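Local coordinates for CDP-glucose-4,6-dehydratase (Yersinia pseudotuberculosis, PDB 1RKX), which catalyses the NAD-dependent conversion of CDP-D-glucose to CDP-4-keto-6-deoxy-D-glucose, as an extended member of the short-chain dehydrogenase/reductase superfamily, at residues 117-122 against 173-178; 123-128 against 179-184; 330-335 against 343-348; 26-31 against 352-357. One frame throughout, in Å; residues are numbered along the deposited sequence.

Contact 1. Residues 117-122 against 173-178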
# COMPACT_ATOMS: atom_id res chain seq x y z
N ALA C 117 0.93 -30.08 -17.20
CA ALA C 117 0.42 -30.87 -18.32
C ALA C 117 0.24 -29.97 -19.54
O ALA C 117 0.62 -30.32 -20.66
CB ALA C 117 -0.90 -31.52 -17.94
N ILE C 118 -0.35 -28.80 -19.32
CA ILE C 118 -0.58 -27.85 -20.39
C ILE C 118 0.74 -27.42 -21.02
O ILE C 118 0.86 -27.30 -22.24
CB ILE C 118 -1.35 -26.62 -19.86
CG1 ILE C 118 -2.76 -27.05 -19.44
CG2 ILE C 118 -1.39 -25.52 -20.92
CD1 ILE C 118 -3.59 -25.96 -18.78
N ARG C 119 1.73 -27.20 -20.16
CA ARG C 119 3.06 -26.78 -20.59
C ARG C 119 3.68 -27.79 -21.56
O ARG C 119 4.24 -27.41 -22.60
CB ARG C 119 3.95 -26.62 -19.36
CG ARG C 119 5.36 -26.14 -19.63
CD ARG C 119 6.02 -25.68 -18.34
NE ARG C 119 6.63 -26.76 -17.55
CZ ARG C 119 7.87 -27.19 -17.73
NH1 ARG C 119 8.63 -26.64 -18.68
NH2 ARG C 119 8.36 -28.15 -16.96
N HIS C 120 3.57 -29.07 -21.24
CA HIS C 120 4.16 -30.11 -22.08
C HIS C 120 3.34 -30.55 -23.28
O HIS C 120 3.89 -30.84 -24.34
CB HIS C 120 4.51 -31.32 -21.21
CG HIS C 120 5.57 -31.03 -20.20
ND1 HIS C 120 6.81 -30.53 -20.55
CD2 HIS C 120 5.58 -31.14 -18.85
CE1 HIS C 120 7.53 -30.34 -19.46
NE2 HIS C 120 6.81 -30.70 -18.41
N VAL C 121 2.02 -30.61 -23.14
CA VAL C 121 1.16 -31.02 -24.24
C VAL C 121 1.19 -29.99 -25.37
O VAL C 121 1.24 -30.35 -26.55
CB VAL C 121 -0.30 -31.23 -23.77
CG1 VAL C 121 -1.21 -31.50 -24.96
CG2 VAL C 121 -0.36 -32.39 -22.79
N GLY C 122 1.15 -28.72 -25.00
CA GLY C 122 1.18 -27.66 -26.00
C GLY C 122 -0.15 -27.49 -26.73
O GLY C 122 -1.06 -28.30 -26.58
N ASN C 173 4.68 -16.49 -15.70
CA ASN C 173 5.92 -15.74 -15.85
C ASN C 173 7.08 -16.58 -16.35
O ASN C 173 7.89 -16.12 -17.16
CB ASN C 173 6.31 -15.11 -14.51
CG ASN C 173 5.48 -13.89 -14.17
OD1 ASN C 173 5.47 -13.43 -13.03
ND2 ASN C 173 4.80 -13.34 -15.17
N SER C 174 7.16 -17.81 -15.87
CA SER C 174 8.24 -18.71 -16.23
C SER C 174 8.06 -19.50 -17.52
O SER C 174 9.02 -19.66 -18.28
CB SER C 174 8.48 -19.71 -15.09
OG SER C 174 8.68 -19.05 -13.85
N PHE C 175 6.85 -19.98 -17.78
CA PHE C 175 6.61 -20.80 -18.96
C PHE C 175 5.62 -20.30 -20.00
O PHE C 175 5.61 -20.80 -21.13
CB PHE C 175 6.21 -22.20 -18.49
CG PHE C 175 7.09 -22.75 -17.40
CD1 PHE C 175 6.58 -22.97 -16.12
CD2 PHE C 175 8.43 -23.03 -17.64
CE1 PHE C 175 7.39 -23.46 -15.10
CE2 PHE C 175 9.26 -23.52 -16.62
CZ PHE C 175 8.73 -23.74 -15.35
N PHE C 176 4.77 -19.34 -19.64
CA PHE C 176 3.79 -18.81 -20.58
C PHE C 176 3.90 -17.29 -20.56
O PHE C 176 2.89 -16.58 -20.61
CB PHE C 176 2.37 -19.22 -20.16
CG PHE C 176 2.20 -20.70 -19.95
CD1 PHE C 176 1.87 -21.20 -18.69
CD2 PHE C 176 2.34 -21.60 -21.00
CE1 PHE C 176 1.69 -22.57 -18.48
CE2 PHE C 176 2.16 -22.97 -20.81
CZ PHE C 176 1.83 -23.46 -19.55
N ASN C 177 5.13 -16.80 -20.49
CA ASN C 177 5.39 -15.37 -20.43
C ASN C 177 4.86 -14.63 -21.66
O ASN C 177 5.05 -15.08 -22.79
CB ASN C 177 6.90 -15.12 -20.29
CG ASN C 177 7.22 -13.68 -19.95
OD1 ASN C 177 6.95 -12.77 -20.73
ND2 ASN C 177 7.79 -13.46 -18.77
N PRO C 178 4.19 -13.49 -21.45
CA PRO C 178 3.64 -12.69 -22.54
C PRO C 178 4.70 -12.35 -23.59
O PRO C 178 4.42 -12.32 -24.78
CB PRO C 178 3.12 -11.44 -21.83
CG PRO C 178 2.67 -11.99 -20.51
CD PRO C 178 3.82 -12.91 -20.14
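Arg119 lays the outer half of its side chain over one face of the Phe175 ring. The contact is made in two steps. Arg119 CD comes first, over the face and 3.3 Å from Phe175 CG, which makes it a CH-pi contact displaced toward the CG side of the ring. The guanidinium follows: Arg119 CZ sits 4.2 Å from the centroid of the Phe175 ring and 14° off the normal, and the two planes are inclined at 28°, so a cation-pi interaction and a slightly tilted stack coincide. The torsions explain the placement. Arg119 CG is anti to the backbone N, the chain runs extended through chi2, and a bend at chi3 (84°) folds the charged end across the ring.

The opposite face of the guanidinium is met by the His120 imidazole, and Arg119 NH2 forms a salt bridge with Glu116, whose carboxylate is also hydrogen-bonded to His120 NE2. Deeper in, the Phe176 ring points its edge at the helix backbone, with Phe176 CZ 3.7 Å from Arg119 CA. Ile118 CG2 approaches the same ring obliquely, at 4.1 Å from Phe176 CZ. Pro100 of the second subunit packs on Arg119, so the joint between helices 100-121 and 156-175 lies at a subunit boundary.

The chemistry implies a graded contact, apolar at Ile118 and Phe176 and cationic at its partly exposed end, where an aromatic face and a carboxylate together probably stabilise the charge and restrict rotation of the guanidinium.

Contact 2. Residues 123-128 against 179-184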
# COMPACT_ATOMS: atom_id res chain seq x y z
N GLY C 123 -0.26 -26.42 -27.51
CA GLY C 123 -1.47 -26.18 -28.27
C GLY C 123 -2.61 -25.50 -27.52
O GLY C 123 -3.58 -25.07 -28.14
N VAL C 124 -2.51 -25.40 -26.20
CA VAL C 124 -3.57 -24.75 -25.44
C VAL C 124 -3.45 -23.24 -25.63
O VAL C 124 -2.40 -22.65 -25.36
CB VAL C 124 -3.48 -25.10 -23.95
CG1 VAL C 124 -4.61 -24.41 -23.19
CG2 VAL C 124 -3.58 -26.62 -23.76
N LYS C 125 -4.53 -22.62 -26.09
CA LYS C 125 -4.54 -21.18 -26.36
C LYS C 125 -5.02 -20.34 -25.17
O LYS C 125 -4.53 -19.23 -24.95
CB LYS C 125 -5.43 -20.89 -27.58
CG LYS C 125 -4.97 -21.56 -28.88
CD LYS C 125 -4.20 -20.58 -29.76
CE LYS C 125 -2.92 -20.13 -29.09
NZ LYS C 125 -2.31 -18.93 -29.73
N ALA C 126 -5.98 -20.87 -24.42
CA ALA C 126 -6.53 -20.14 -23.28
C ALA C 126 -6.72 -21.03 -22.06
O ALA C 126 -7.28 -22.12 -22.14
CB ALA C 126 -7.85 -19.49 -23.65
N VAL C 127 -6.26 -20.54 -20.91
CA VAL C 127 -6.40 -21.27 -19.66
C VAL C 127 -7.06 -20.35 -18.64
O VAL C 127 -6.58 -19.24 -18.38
CB VAL C 127 -5.03 -21.72 -19.10
CG1 VAL C 127 -5.22 -22.50 -17.79
CG2 VAL C 127 -4.29 -22.57 -20.12
N VAL C 128 -8.18 -20.80 -18.09
CA VAL C 128 -8.90 -20.03 -17.10
C VAL C 128 -8.92 -20.85 -15.82
O VAL C 128 -9.63 -21.85 -15.72
CB VAL C 128 -10.34 -19.73 -17.55
CG1 VAL C 128 -11.11 -19.06 -16.41
CG2 VAL C 128 -10.32 -18.82 -18.77
N ALA C 179 5.92 -12.12 -23.11
CA ALA C 179 7.03 -11.78 -23.99
C ALA C 179 7.35 -12.90 -24.98
O ALA C 179 7.98 -12.66 -26.00
CB ALA C 179 8.27 -11.47 -23.16
N ASN C 180 6.91 -14.11 -24.67
CA ASN C 180 7.17 -15.25 -25.54
C ASN C 180 5.90 -15.84 -26.13
O ASN C 180 5.91 -16.96 -26.64
CB ASN C 180 7.92 -16.35 -24.77
CG ASN C 180 9.30 -15.92 -24.34
OD1 ASN C 180 10.04 -16.70 -23.74
ND2 ASN C 180 9.65 -14.67 -24.63
N TYR C 181 4.80 -15.10 -26.05
CA TYR C 181 3.53 -15.59 -26.57
C TYR C 181 3.64 -16.08 -28.01
O TYR C 181 3.02 -17.08 -28.38
CB TYR C 181 2.47 -14.49 -26.50
CG TYR C 181 1.11 -14.94 -26.96
CD1 TYR C 181 0.30 -15.73 -26.14
CD2 TYR C 181 0.63 -14.61 -28.23
CE1 TYR C 181 -0.96 -16.18 -26.58
CE2 TYR C 181 -0.61 -15.04 -28.68
CZ TYR C 181 -1.40 -15.83 -27.85
OH TYR C 181 -2.63 -16.27 -28.29
N GLY C 182 4.43 -15.38 -28.81
CA GLY C 182 4.60 -15.76 -30.20
C GLY C 182 5.15 -17.16 -30.36
O GLY C 182 5.11 -17.72 -31.46
N GLN C 183 5.65 -17.74 -29.28
CA GLN C 183 6.21 -19.08 -29.34
C GLN C 183 5.27 -20.14 -28.76
O GLN C 183 4.90 -21.09 -29.44
CB GLN C 183 7.55 -19.12 -28.60
CG GLN C 183 8.44 -17.92 -28.87
CD GLN C 183 9.80 -18.03 -28.21
OE1 GLN C 183 9.91 -18.40 -27.04
NE2 GLN C 183 10.85 -17.71 -28.96
N HIS C 184 4.87 -19.96 -27.50
CA HIS C 184 3.98 -20.92 -26.84
C HIS C 184 2.51 -20.72 -27.17
O HIS C 184 1.75 -21.68 -27.24
CB HIS C 184 4.20 -20.89 -25.32
CG HIS C 184 3.96 -19.55 -24.69
ND1 HIS C 184 2.70 -19.08 -24.39
CD2 HIS C 184 4.82 -18.58 -24.31
CE1 HIS C 184 2.79 -17.88 -23.84
NE2 HIS C 184 4.07 -17.55 -23.78
O HOH W 1 2.15 -24.85 -27.65
O HOH W 2 -0.78 -22.90 -27.56
O HOH W 3 -4.31 -17.36 -26.81
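Lys125, in the loop just ahead of strand 126-130, faces the short helix 181-184 without any direct backbone bond, and the main chains are bridged by two waters. Water 2 donates both to Val124 O, at 2.7 Å, and to His184 O, at 2.8 Å. Water 1 accepts from Gly123 N and donates to His184 O, a longer bond of 3.2 Å, so the terminal carbonyl of the helix receives two water protons.

The one direct bond is between side chains: Lys125 NZ donates to Tyr181 OH over 3.0 Å. The two side chains cross at about a right angle, and the ammonium approaches the phenol group obliquely, with Lys125 NZ 3.7 Å from Tyr181 CZ. Bends at chi2 (-99°) and chi3 (63°) curl the lysine chain round to the hydroxyl. Water 3 sits in the plane of the Tyr181 ring, at the hydroxyl and near Lys125 O, but this bridge is doubtful in detail because its distance to Tyr181 OH is unusually short. Tyr181 CA in turn packs over one face of the His184 imidazole, whose ND1 and NE2 bond to Thr186 N and Asn177 O.

The contact belongs to the Rossmann-type fold: it lies at the start of a central parallel strand, next to the connection that leads from helix 156-175 through helix 181-184 into the neighbouring strand 187-192.

Contact 3. Residues 330-335 against 343-348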
# COMPACT_ATOMS: atom_id res chain seq x y z
N VAL C 330 -35.95 -20.92 -7.12
CA VAL C 330 -37.15 -21.60 -6.66
C VAL C 330 -37.78 -22.36 -7.83
O VAL C 330 -38.22 -23.50 -7.68
CB VAL C 330 -38.17 -20.60 -6.06
CG1 VAL C 330 -39.49 -21.31 -5.76
CG2 VAL C 330 -37.60 -19.99 -4.79
N GLY C 331 -37.81 -21.72 -8.99
CA GLY C 331 -38.39 -22.36 -10.16
C GLY C 331 -37.67 -23.65 -10.51
O GLY C 331 -38.30 -24.69 -10.74
N TRP C 332 -36.34 -23.58 -10.56
CA TRP C 332 -35.54 -24.75 -10.89
C TRP C 332 -35.82 -25.88 -9.91
O TRP C 332 -36.05 -27.02 -10.31
CB TRP C 332 -34.05 -24.38 -10.85
CG TRP C 332 -33.16 -25.36 -11.55
CD1 TRP C 332 -32.62 -25.22 -12.80
CD2 TRP C 332 -32.70 -26.62 -11.05
NE1 TRP C 332 -31.85 -26.32 -13.11
CE2 TRP C 332 -31.88 -27.19 -12.06
CE3 TRP C 332 -32.89 -27.32 -9.86
CZ2 TRP C 332 -31.26 -28.44 -11.90
CZ3 TRP C 332 -32.28 -28.56 -9.70
CH2 TRP C 332 -31.47 -29.11 -10.72
N HIS C 333 -35.84 -25.56 -8.63
CA HIS C 333 -36.08 -26.60 -7.64
C HIS C 333 -37.43 -27.30 -7.78
O HIS C 333 -37.48 -28.53 -7.88
CB HIS C 333 -35.93 -26.05 -6.23
CG HIS C 333 -35.46 -27.08 -5.25
ND1 HIS C 333 -34.24 -27.70 -5.36
CD2 HIS C 333 -36.06 -27.61 -4.16
CE1 HIS C 333 -34.10 -28.57 -4.37
NE2 HIS C 333 -35.19 -28.53 -3.63
N LYS C 334 -38.52 -26.55 -7.79
CA LYS C 334 -39.83 -27.19 -7.90
C LYS C 334 -40.02 -27.97 -9.19
O LYS C 334 -40.76 -28.95 -9.22
CB LYS C 334 -40.97 -26.18 -7.69
CG LYS C 334 -40.85 -24.86 -8.41
CD LYS C 334 -42.08 -23.99 -8.13
CE LYS C 334 -42.33 -23.83 -6.63
NZ LYS C 334 -43.56 -23.03 -6.34
N ASN C 335 -39.36 -27.55 -10.27
CA ASN C 335 -39.48 -28.31 -11.50
C ASN C 335 -38.78 -29.64 -11.29
O ASN C 335 -39.25 -30.68 -11.75
CB ASN C 335 -38.86 -27.56 -12.68
CG ASN C 335 -39.88 -26.73 -13.45
OD1 ASN C 335 -40.12 -25.56 -13.13
ND2 ASN C 335 -40.50 -27.35 -14.45
N HIS C 343 -32.45 -31.59 -17.66
CA HIS C 343 -31.40 -31.36 -18.64
C HIS C 343 -31.91 -30.25 -19.55
O HIS C 343 -31.23 -29.25 -19.77
CB HIS C 343 -31.12 -32.61 -19.47
CG HIS C 343 -30.15 -32.38 -20.59
ND1 HIS C 343 -30.55 -32.16 -21.89
CD2 HIS C 343 -28.80 -32.26 -20.59
CE1 HIS C 343 -29.49 -31.92 -22.64
NE2 HIS C 343 -28.41 -31.97 -21.87
N GLU C 344 -33.12 -30.43 -20.07
CA GLU C 344 -33.72 -29.43 -20.95
C GLU C 344 -34.04 -28.15 -20.18
O GLU C 344 -33.85 -27.06 -20.71
CB GLU C 344 -35.01 -29.97 -21.57
CG GLU C 344 -34.79 -31.07 -22.59
CD GLU C 344 -33.78 -30.68 -23.65
OE1 GLU C 344 -33.84 -29.53 -24.15
OE2 GLU C 344 -32.92 -31.52 -24.00
N TYR C 345 -34.52 -28.29 -18.95
CA TYR C 345 -34.85 -27.12 -18.15
C TYR C 345 -33.61 -26.26 -17.94
O TYR C 345 -33.66 -25.03 -18.06
CB TYR C 345 -35.41 -27.53 -16.79
CG TYR C 345 -35.97 -26.37 -16.00
CD1 TYR C 345 -37.31 -25.98 -16.15
CD2 TYR C 345 -35.16 -25.64 -15.12
CE1 TYR C 345 -37.82 -24.90 -15.44
CE2 TYR C 345 -35.67 -24.55 -14.41
CZ TYR C 345 -37.00 -24.19 -14.58
OH TYR C 345 -37.52 -23.12 -13.88
N SER C 346 -32.48 -26.90 -17.64
CA SER C 346 -31.23 -26.17 -17.41
C SER C 346 -30.74 -25.50 -18.68
O SER C 346 -30.18 -24.40 -18.63
CB SER C 346 -30.15 -27.11 -16.86
OG SER C 346 -30.54 -27.60 -15.58
N ILE C 347 -30.96 -26.15 -19.82
CA ILE C 347 -30.54 -25.57 -21.09
C ILE C 347 -31.34 -24.30 -21.35
O ILE C 347 -30.81 -23.29 -21.80
CB ILE C 347 -30.79 -26.55 -22.26
CG1 ILE C 347 -30.00 -27.84 -22.04
CG2 ILE C 347 -30.40 -25.89 -23.58
CD1 ILE C 347 -28.51 -27.62 -21.87
N THR C 348 -32.64 -24.37 -21.06
CA THR C 348 -33.51 -23.22 -21.24
C THR C 348 -33.10 -22.09 -20.30
O THR C 348 -33.18 -20.91 -20.66
CB THR C 348 -34.99 -23.59 -20.99
OG1 THR C 348 -35.42 -24.51 -22.00
CG2 THR C 348 -35.87 -22.35 -21.02
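A tyrosine wedged between two residues of the facing helix, with its hydroxyl against that helix's backbone, is the unusual feature here. Tyr345 OH lies 3.4 Å from Gly331 C; Gly331, with no side chain, lets the hydroxyl come up to the backbone. The ring is held from two directions. Over one face comes Asn335 CB, 4.2 Å from the centroid and close to the ring normal, a CH-pi contact. At the ring's edge lies Trp332, in an offset edge-to-face pair in which the tyrosine edge is turned to the indole face. The planes stand at 79°, the Tyr345 and five-membered indole ring centroids are 5.2 Å apart, and Trp332 CD1 comes within 3.5 Å of Tyr345 CD2. Tyr345 CG is anti to the backbone N, which sends the ring across to helix 322-338.

The indole also makes the polar link. Trp332 NE1 donates to Ser346 OG over 3.1 Å with an N-H...O angle of 155°, and the oxygen lies close to the indole plane. Ser346 OG is bonded as well to Met342 O one turn back, so this buried hydroxyl has two polar partners and the bond to it helps set the rotation of the indole. Beyond the pair, Trp332 meets Trp24 of helix 20-31, a helix that begins at the NAD-binding residue Phe20.

The segment axes run at 167° and approach to 10.9 Å, the geometry of an antiparallel helical hairpin, joined by a short turn and forming the C-terminal end of the chain.

Contact 4. Residues 26-31 against 352-357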
# COMPACT_ATOMS: atom_id res chain seq x y z
N SER C 26 -20.25 -26.76 -18.22
CA SER C 26 -20.20 -27.82 -19.22
C SER C 26 -21.47 -27.82 -20.07
O SER C 26 -21.40 -27.94 -21.29
CB SER C 26 -20.01 -29.18 -18.55
OG SER C 26 -18.73 -29.24 -17.94
N LEU C 27 -22.62 -27.68 -19.42
CA LEU C 27 -23.90 -27.65 -20.13
C LEU C 27 -23.93 -26.45 -21.07
O LEU C 27 -24.39 -26.55 -22.21
CB LEU C 27 -25.07 -27.54 -19.15
CG LEU C 27 -25.46 -28.79 -18.37
CD1 LEU C 27 -26.51 -28.43 -17.32
CD2 LEU C 27 -25.98 -29.85 -19.33
N TRP C 28 -23.44 -25.31 -20.58
CA TRP C 28 -23.41 -24.08 -21.37
C TRP C 28 -22.55 -24.28 -22.62
O TRP C 28 -22.96 -23.95 -23.73
CB TRP C 28 -22.85 -22.92 -20.54
CG TRP C 28 -23.21 -21.55 -21.08
CD1 TRP C 28 -23.52 -21.22 -22.37
CD2 TRP C 28 -23.25 -20.32 -20.33
NE1 TRP C 28 -23.76 -19.87 -22.47
CE2 TRP C 28 -23.60 -19.29 -21.23
CE3 TRP C 28 -23.03 -20.00 -18.98
CZ2 TRP C 28 -23.74 -17.96 -20.83
CZ3 TRP C 28 -23.17 -18.66 -18.58
CH2 TRP C 28 -23.52 -17.66 -19.51
N LEU C 29 -21.35 -24.82 -22.42
CA LEU C 29 -20.42 -25.07 -23.52
C LEU C 29 -21.06 -26.03 -24.53
O LEU C 29 -20.95 -25.83 -25.74
CB LEU C 29 -19.12 -25.67 -22.98
CG LEU C 29 -18.23 -24.71 -22.17
CD1 LEU C 29 -17.13 -25.48 -21.44
CD2 LEU C 29 -17.62 -23.68 -23.12
N GLN C 30 -21.71 -27.08 -24.03
CA GLN C 30 -22.36 -28.05 -24.90
C GLN C 30 -23.42 -27.38 -25.78
O GLN C 30 -23.46 -27.60 -26.99
CB GLN C 30 -23.01 -29.17 -24.08
CG GLN C 30 -22.01 -30.04 -23.32
CD GLN C 30 -22.69 -31.04 -22.41
OE1 GLN C 30 -22.08 -31.52 -21.44
NE2 GLN C 30 -23.94 -31.37 -22.70
N THR C 31 -24.27 -26.55 -25.17
CA THR C 31 -25.32 -25.88 -25.93
C THR C 31 -24.76 -24.97 -27.02
O THR C 31 -25.44 -24.71 -28.01
CB THR C 31 -26.25 -25.04 -25.02
OG1 THR C 31 -25.53 -23.91 -24.51
CG2 THR C 31 -26.75 -25.88 -23.87
N ASN C 352 -32.29 -18.39 -21.34
CA ASN C 352 -32.95 -17.23 -20.75
C ASN C 352 -31.90 -16.21 -20.32
O ASN C 352 -32.09 -15.01 -20.49
CB ASN C 352 -33.78 -17.66 -19.53
CG ASN C 352 -35.06 -18.36 -19.92
OD1 ASN C 352 -35.70 -19.03 -19.10
ND2 ASN C 352 -35.46 -18.21 -21.18
N TYR C 353 -30.80 -16.70 -19.76
CA TYR C 353 -29.72 -15.82 -19.32
C TYR C 353 -29.10 -15.11 -20.51
O TYR C 353 -28.96 -13.88 -20.50
CB TYR C 353 -28.63 -16.62 -18.59
CG TYR C 353 -27.55 -15.74 -18.01
CD1 TYR C 353 -27.71 -15.15 -16.76
CD2 TYR C 353 -26.39 -15.46 -18.73
CE1 TYR C 353 -26.74 -14.31 -16.23
CE2 TYR C 353 -25.41 -14.62 -18.21
CZ TYR C 353 -25.60 -14.04 -16.96
OH TYR C 353 -24.64 -13.20 -16.44
N MET C 354 -28.70 -15.87 -21.52
CA MET C 354 -28.07 -15.27 -22.69
C MET C 354 -28.97 -14.28 -23.41
O MET C 354 -28.48 -13.29 -23.95
CB MET C 354 -27.62 -16.35 -23.67
CG MET C 354 -26.41 -17.13 -23.20
SD MET C 354 -25.41 -17.73 -24.58
CE MET C 354 -26.32 -19.21 -25.03
N ASN C 355 -30.28 -14.54 -23.41
CA ASN C 355 -31.23 -13.65 -24.07
C ASN C 355 -31.64 -12.45 -23.23
O ASN C 355 -32.28 -11.53 -23.73
CB ASN C 355 -32.47 -14.43 -24.49
CG ASN C 355 -32.19 -15.45 -25.57
OD1 ASN C 355 -31.55 -15.15 -26.58
ND2 ASN C 355 -32.66 -16.67 -25.37
N THR C 356 -31.29 -12.46 -21.94
CA THR C 356 -31.64 -11.34 -21.07
C THR C 356 -30.94 -10.09 -21.60
O THR C 356 -29.71 -10.00 -21.56
CB THR C 356 -31.21 -11.59 -19.61
OG1 THR C 356 -31.93 -12.71 -19.09
CG2 THR C 356 -31.51 -10.37 -18.75
N LYS C 357 -31.73 -9.15 -22.10
CA LYS C 357 -31.21 -7.91 -22.68
C LYS C 357 -30.44 -8.20 -23.96
O LYS C 357 -30.86 -7.69 -25.02
CB LYS C 357 -30.30 -7.17 -21.68
CG LYS C 357 -31.05 -6.32 -20.66
CD LYS C 357 -31.97 -7.16 -19.79
CE LYS C 357 -32.66 -6.31 -18.74
NZ LYS C 357 -33.51 -7.12 -17.83
OXT LYS C 357 -29.44 -8.93 -23.89
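Trp28 alone carries the 26-31 side of this contact, and its partners Tyr353 and Met354 are successive residues near the end of helix 342-355. The polar component is slight. Trp28 NE1 points its N-H at Met354 SD across 3.4 Å with an angle of 152°, a weak hydrogen bond to sulfur. The same approach is a Met-aromatic contact of the edge type, because the sulfur lies 79° off the normal of the five-membered ring, close to the indole plane.

An apolar contact continues along that edge. Met354 CG touches Trp28 CZ2 at 3.7 Å, so the thioether runs along the outer edge of the indole from NE1 to CZ2. A bend at chi3 (-82°) folds the methyl group back, and Met354 CE packs beside the ring nitrogen, 3.7 Å from Trp28 NE1.

The aromatic component involves the far end of the indole. Trp28 CH2 reaches Tyr353 CD2 at 3.7 Å, with the ring planes steeply inclined and the approach oblique. Tyr353 OH is taken up by Glu237 and Ser240 of helix 236-251, which gives the phenol two polar partners and helps fix the ring against which the tryptophan packs.

Local bonds complete the list: Thr31 OG1 donates to Trp28 O at 2.7 Å inside helix 20-31, and Thr356 OG1, just beyond helix 342-355, to Asn352 O.

Trp28 thus fills a junction of three helices: its own, 20-31, which follows the first strand of the parallel sheet; 342-355, through Ile350 as well; and 236-251, through Ser240 and Leu243. Leu29 of the same helix as Trp28 packs against strand 11-15.

Along the chain, contacts 1 and 2 interleave and contact 3 follows, while contact 4 ties residues 26-31 to the C-terminus and so spans all the others. Contacts 1 and 2, with centres 7 Å apart, touch through Ile118 with Val124 and Val127. They use consecutive elements, helix 100-121, strand 126-130, helix 156-175 and helix 181-184, at one end of the Rossmann-type domain. Contacts 3 and 4, 13 Å apart between centres, share helix 342-355, and Ile347 packs on Thr31. Contacts 1 and 3 lie on opposite sides of the chain's centre, about 39 Å apart between centres. The C-terminal hairpin is thus packed back onto helix 20-31, which follows the first strand of the nucleotide-binding fold.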